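Local coordinates for protein putative regulator of transfer genes ArtA (PDB 3GXQ) that probably regulates the transmission genes of a staphylococcal plasmid by binding DNA through a ribbon-helix-helix fold, at residues L16-P20 with D21-E25. Residues are numbered along the deposited sequence; the frame is centred on the assembly and turned at random.
With nucleotides of chain C.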
ATOM      1  N   LEU B  16       3.099   0.108  -7.243  1.00 31.94           N
ATOM      2  CA  LEU B  16       3.378  -1.322  -7.194  1.00 28.76           C
ATOM      3  C   LEU B  16       2.311  -2.173  -7.840  1.00 28.46           C
ATOM      4  O   LEU B  16       1.167  -1.762  -7.978  1.00 26.29           O
ATOM      5  CB  LEU B  16       3.595  -1.798  -5.743  1.00 30.72           C
ATOM      6  CG  LEU B  16       2.739  -1.463  -4.497  1.00 32.00           C
ATOM      7  CD1 LEU B  16       1.652  -0.469  -4.808  1.00 31.74           C
ATOM      8  CD2 LEU B  16       2.148  -2.741  -3.948  1.00 30.56           C
ATOM      9  N   LEU B  17       2.701  -3.379  -8.227  1.00 27.29           N
ATOM     10  CA  LEU B  17       1.776  -4.314  -8.838  1.00 28.79           C
ATOM     11  C   LEU B  17       1.143  -5.140  -7.719  1.00 29.91           C
ATOM     12  O   LEU B  17       1.826  -5.538  -6.769  1.00 31.62           O
ATOM     13  CB  LEU B  17       2.517  -5.224  -9.821  1.00 26.99           C
ATOM     14  CG  LEU B  17       3.127  -4.542 -11.047  1.00 28.75           C
ATOM     15  CD1 LEU B  17       4.071  -5.471 -11.744  1.00 29.75           C
ATOM     16  CD2 LEU B  17       2.039  -4.131 -11.995  1.00 30.68           C
ATOM     17  N   VAL B  18      -0.161  -5.373  -7.822  1.00 27.99           N
ATOM     18  CA  VAL B  18      -0.877  -6.165  -6.832  1.00 28.69           C
ATOM     19  C   VAL B  18      -1.733  -7.207  -7.538  1.00 30.18           C
ATOM     20  O   VAL B  18      -2.117  -7.026  -8.700  1.00 28.27           O
ATOM     21  CB  VAL B  18      -1.786  -5.292  -5.941  1.00 27.94           C
ATOM     22  CG1 VAL B  18      -0.943  -4.253  -5.193  1.00 23.99           C
ATOM     23  CG2 VAL B  18      -2.871  -4.623  -6.779  1.00 26.76           C
ATOM     24  N   ASP B  19      -2.013  -8.310  -6.850  1.00 30.97           N
ATOM     25  CA  ASP B  19      -2.846  -9.353  -7.435  1.00 32.76           C
ATOM     26  C   ASP B  19      -4.206  -8.712  -7.625  1.00 30.42           C
ATOM     27  O   ASP B  19      -4.647  -7.931  -6.782  1.00 32.28           O
ATOM     28  CB  ASP B  19      -2.943 -10.575  -6.505  1.00 35.40           C
ATOM     29  CG  ASP B  19      -1.624 -11.341  -6.396  1.00 40.09           C
ATOM     30  OD1 ASP B  19      -1.048 -11.720  -7.440  1.00 40.82           O
ATOM     31  OD2 ASP B  19      -1.159 -11.571  -5.262  1.00 43.02           O
ATOM     32  N   PRO B  20      -4.873  -9.009  -8.747  1.00 30.02           N
ATOM     33  CA  PRO B  20      -6.197  -8.457  -9.060  1.00 29.72           C
ATOM     34  C   PRO B  20      -7.222  -8.638  -7.948  1.00 30.60           C
ATOM     35  O   PRO B  20      -8.100  -7.799  -7.743  1.00 30.02           O
ATOM     36  CB  PRO B  20      -6.582  -9.184 -10.350  1.00 28.12           C
ATOM     37  CG  PRO B  20      -5.753 -10.450 -10.311  1.00 30.57           C
ATOM     38  CD  PRO B  20      -4.438  -9.958  -9.782  1.00 29.20           C
ATOM     39  N   ASP B  21      -7.096  -9.745  -7.228  1.00 31.45           N
ATOM     40  CA  ASP B  21      -7.988 -10.054  -6.119  1.00 32.86           C
ATOM     41  C   ASP B  21      -7.786  -9.057  -4.971  1.00 31.76           C
ATOM     42  O   ASP B  21      -8.741  -8.617  -4.334  1.00 31.17           O
ATOM     43  CB  ASP B  21      -7.722 -11.485  -5.629  1.00 36.72           C
ATOM     44  CG  ASP B  21      -6.227 -11.808  -5.537  1.00 40.52           C
ATOM     45  OD1 ASP B  21      -5.562 -11.881  -6.597  1.00 41.70           O
ATOM     46  OD2 ASP B  21      -5.714 -11.974  -4.410  1.00 41.87           O
ATOM     47  N   MET B  22      -6.539  -8.688  -4.712  1.00 31.24           N
ATOM     48  CA  MET B  22      -6.269  -7.747  -3.639  1.00 30.57           C
ATOM     49  C   MET B  22      -6.743  -6.354  -4.006  1.00 29.14           C
ATOM     50  O   MET B  22      -7.240  -5.618  -3.156  1.00 25.89           O
ATOM     51  CB  MET B  22      -4.776  -7.721  -3.307  1.00 32.51           C
ATOM     52  CG  MET B  22      -4.378  -6.690  -2.244  1.00 34.17           C
ATOM     53  SD  MET B  22      -2.701  -6.939  -1.580  1.00 38.68           S
ATOM     54  CE  MET B  22      -1.757  -6.420  -2.895  1.00 35.26           C
ATOM     55  N   LYS B  23      -6.603  -5.989  -5.276  1.00 30.34           N
ATOM     56  CA  LYS B  23      -7.040  -4.668  -5.687  1.00 30.32           C
ATOM     57  C   LYS B  23      -8.545  -4.562  -5.556  1.00 30.57           C
ATOM     58  O   LYS B  23      -9.055  -3.546  -5.085  1.00 30.27           O
ATOM     59  CB  LYS B  23      -6.606  -4.354  -7.117  1.00 32.49           C
ATOM     60  CG  LYS B  23      -7.027  -2.951  -7.557  1.00 33.76           C
ATOM     61  CD  LYS B  23      -6.198  -2.409  -8.719  1.00 33.05           C
ATOM     62  CE  LYS B  23      -6.574  -0.960  -9.037  1.00 32.46           C
ATOM     63  NZ  LYS B  23      -5.697  -0.390 -10.098  1.00 32.05           N
ATOM     64  N   ASP B  24      -9.260  -5.608  -5.967  1.00 30.10           N
ATOM     65  CA  ASP B  24     -10.718  -5.612  -5.848  1.00 30.51           C
ATOM     66  C   ASP B  24     -11.091  -5.399  -4.390  1.00 30.68           C
ATOM     67  O   ASP B  24     -12.124  -4.788  -4.086  1.00 31.48           O
ATOM     68  CB  ASP B  24     -11.322  -6.944  -6.323  1.00 29.92           C
ATOM     69  CG  ASP B  24     -11.112  -7.177  -7.795  1.00 29.73           C
ATOM     70  OD1 ASP B  24     -11.251  -6.215  -8.576  1.00 34.33           O
ATOM     71  OD2 ASP B  24     -10.812  -8.317  -8.187  1.00 31.72           O
ATOM     72  N   GLU B  25     -10.249  -5.895  -3.485  1.00 30.03           N
ATOM     73  CA  GLU B  25     -10.524  -5.768  -2.059  1.00 29.65           C
ATOM     74  C   GLU B  25     -10.221  -4.388  -1.541  1.00 28.30           C
ATOM     75  O   GLU B  25     -10.888  -3.906  -0.621  1.00 28.01           O
ATOM     76  CB  GLU B  25      -9.734  -6.804  -1.275  1.00 32.73           C
ATOM     77  CG  GLU B  25     -10.495  -8.088  -1.013  1.00 34.20           C
ATOM     78  CD  GLU B  25      -9.571  -9.232  -0.651  1.00 38.49           C
ATOM     79  OE1 GLU B  25      -8.641  -9.016   0.155  1.00 40.03           O
ATOM     80  OE2 GLU B  25      -9.779 -10.354  -1.165  1.00 41.57           O
TER
ATOM     81  P    DA C   3       7.020  -7.108  -8.793  1.00 32.70           P
ATOM     82  OP1  DA C   3       7.336  -7.644  -7.447  1.00 31.09           O
ATOM     83  OP2  DA C   3       5.710  -6.459  -9.032  1.00 31.89           O
ATOM     84  O5'  DA C   3       8.118  -6.016  -9.156  1.00 33.42           O
ATOM     85  C5'  DA C   3       9.491  -6.368  -9.227  1.00 32.48           C
ATOM     86  C4'  DA C   3      10.351  -5.131  -9.146  1.00 32.89           C
ATOM     87  O4'  DA C   3      10.441  -4.493 -10.446  1.00 33.97           O
ATOM     88  C3'  DA C   3       9.734  -4.084  -8.229  1.00 33.09           C
ATOM     89  O3'  DA C   3      10.782  -3.325  -7.633  1.00 34.48           O
ATOM     90  C2'  DA C   3       8.872  -3.268  -9.182  1.00 35.28           C
ATOM     91  C1'  DA C   3       9.719  -3.268 -10.452  1.00 35.08           C
ATOM     92  N9   DA C   3       8.997  -3.182 -11.723  1.00 37.76           N
ATOM     93  C8   DA C   3       7.736  -3.640 -12.010  1.00 38.48           C
ATOM     94  N7   DA C   3       7.380  -3.465 -13.259  1.00 39.82           N
ATOM     95  C5   DA C   3       8.473  -2.835 -13.834  1.00 40.26           C
ATOM     96  C6   DA C   3       8.727  -2.381 -15.148  1.00 39.30           C
ATOM     97  N6   DA C   3       7.861  -2.505 -16.156  1.00 40.77           N
ATOM     98  N1   DA C   3       9.918  -1.792 -15.391  1.00 39.45           N
ATOM     99  C2   DA C   3      10.788  -1.669 -14.380  1.00 39.15           C
ATOM    100  N3   DA C   3      10.667  -2.055 -13.107  1.00 39.86           N
ATOM    101  C4   DA C   3       9.473  -2.640 -12.897  1.00 39.71           C
TER
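Met22 runs out with CG opposite its backbone N (chi1 176°) and then bends at its last torsion (chi3 73°), which brings CE back against Val18, 3.2 Å from CB of that valine and close to its CG1 as well. The two side chains cross at about a right angle, the methyl of Met22 meeting the CG1 side of the branch. The other methyl of Val18, CG2, faces CB of Lys23 at 3.8 Å, so the valine touches two successive residues of helix 20-33. Beyond CB, Lys23 stretches away, and its NZ hydrogen-bonds to Ser13 O of the second subunit.

Between strand and helix the chain turns at Asp19, the N-cap residue, and the junction illustrates how a helix can start on backbone bonds when its N-cap side chain makes none. Asp19 O accepts Lys23 N at 3.1 Å, the i+4 bond that opens the helix, and more weakly Met22 N. The next carbonyl, that of Pro20, takes the N-H of Asp24 (N to O 3.0 Å). The carboxylates of Asp19 and Asp21 lie side by side and nearly parallel, their OD1 atoms 4.6 Å apart.

At the strand, Leu17 rests its CD1 3.3 Å from OP2 of DA3 of chain C, an apolar approach to the phosphate. Residues 16-18 also pair antiparallel with a strand of the second subunit, forming the shared ribbon of a ribbon-helix-helix dimer. Backbone bonds and apolar contacts thus join ribbon to helix 20-33, whereas the paired acids may raise one another's pKa slightly; the helix N-terminus probably offsets this, and both may well remain ionised.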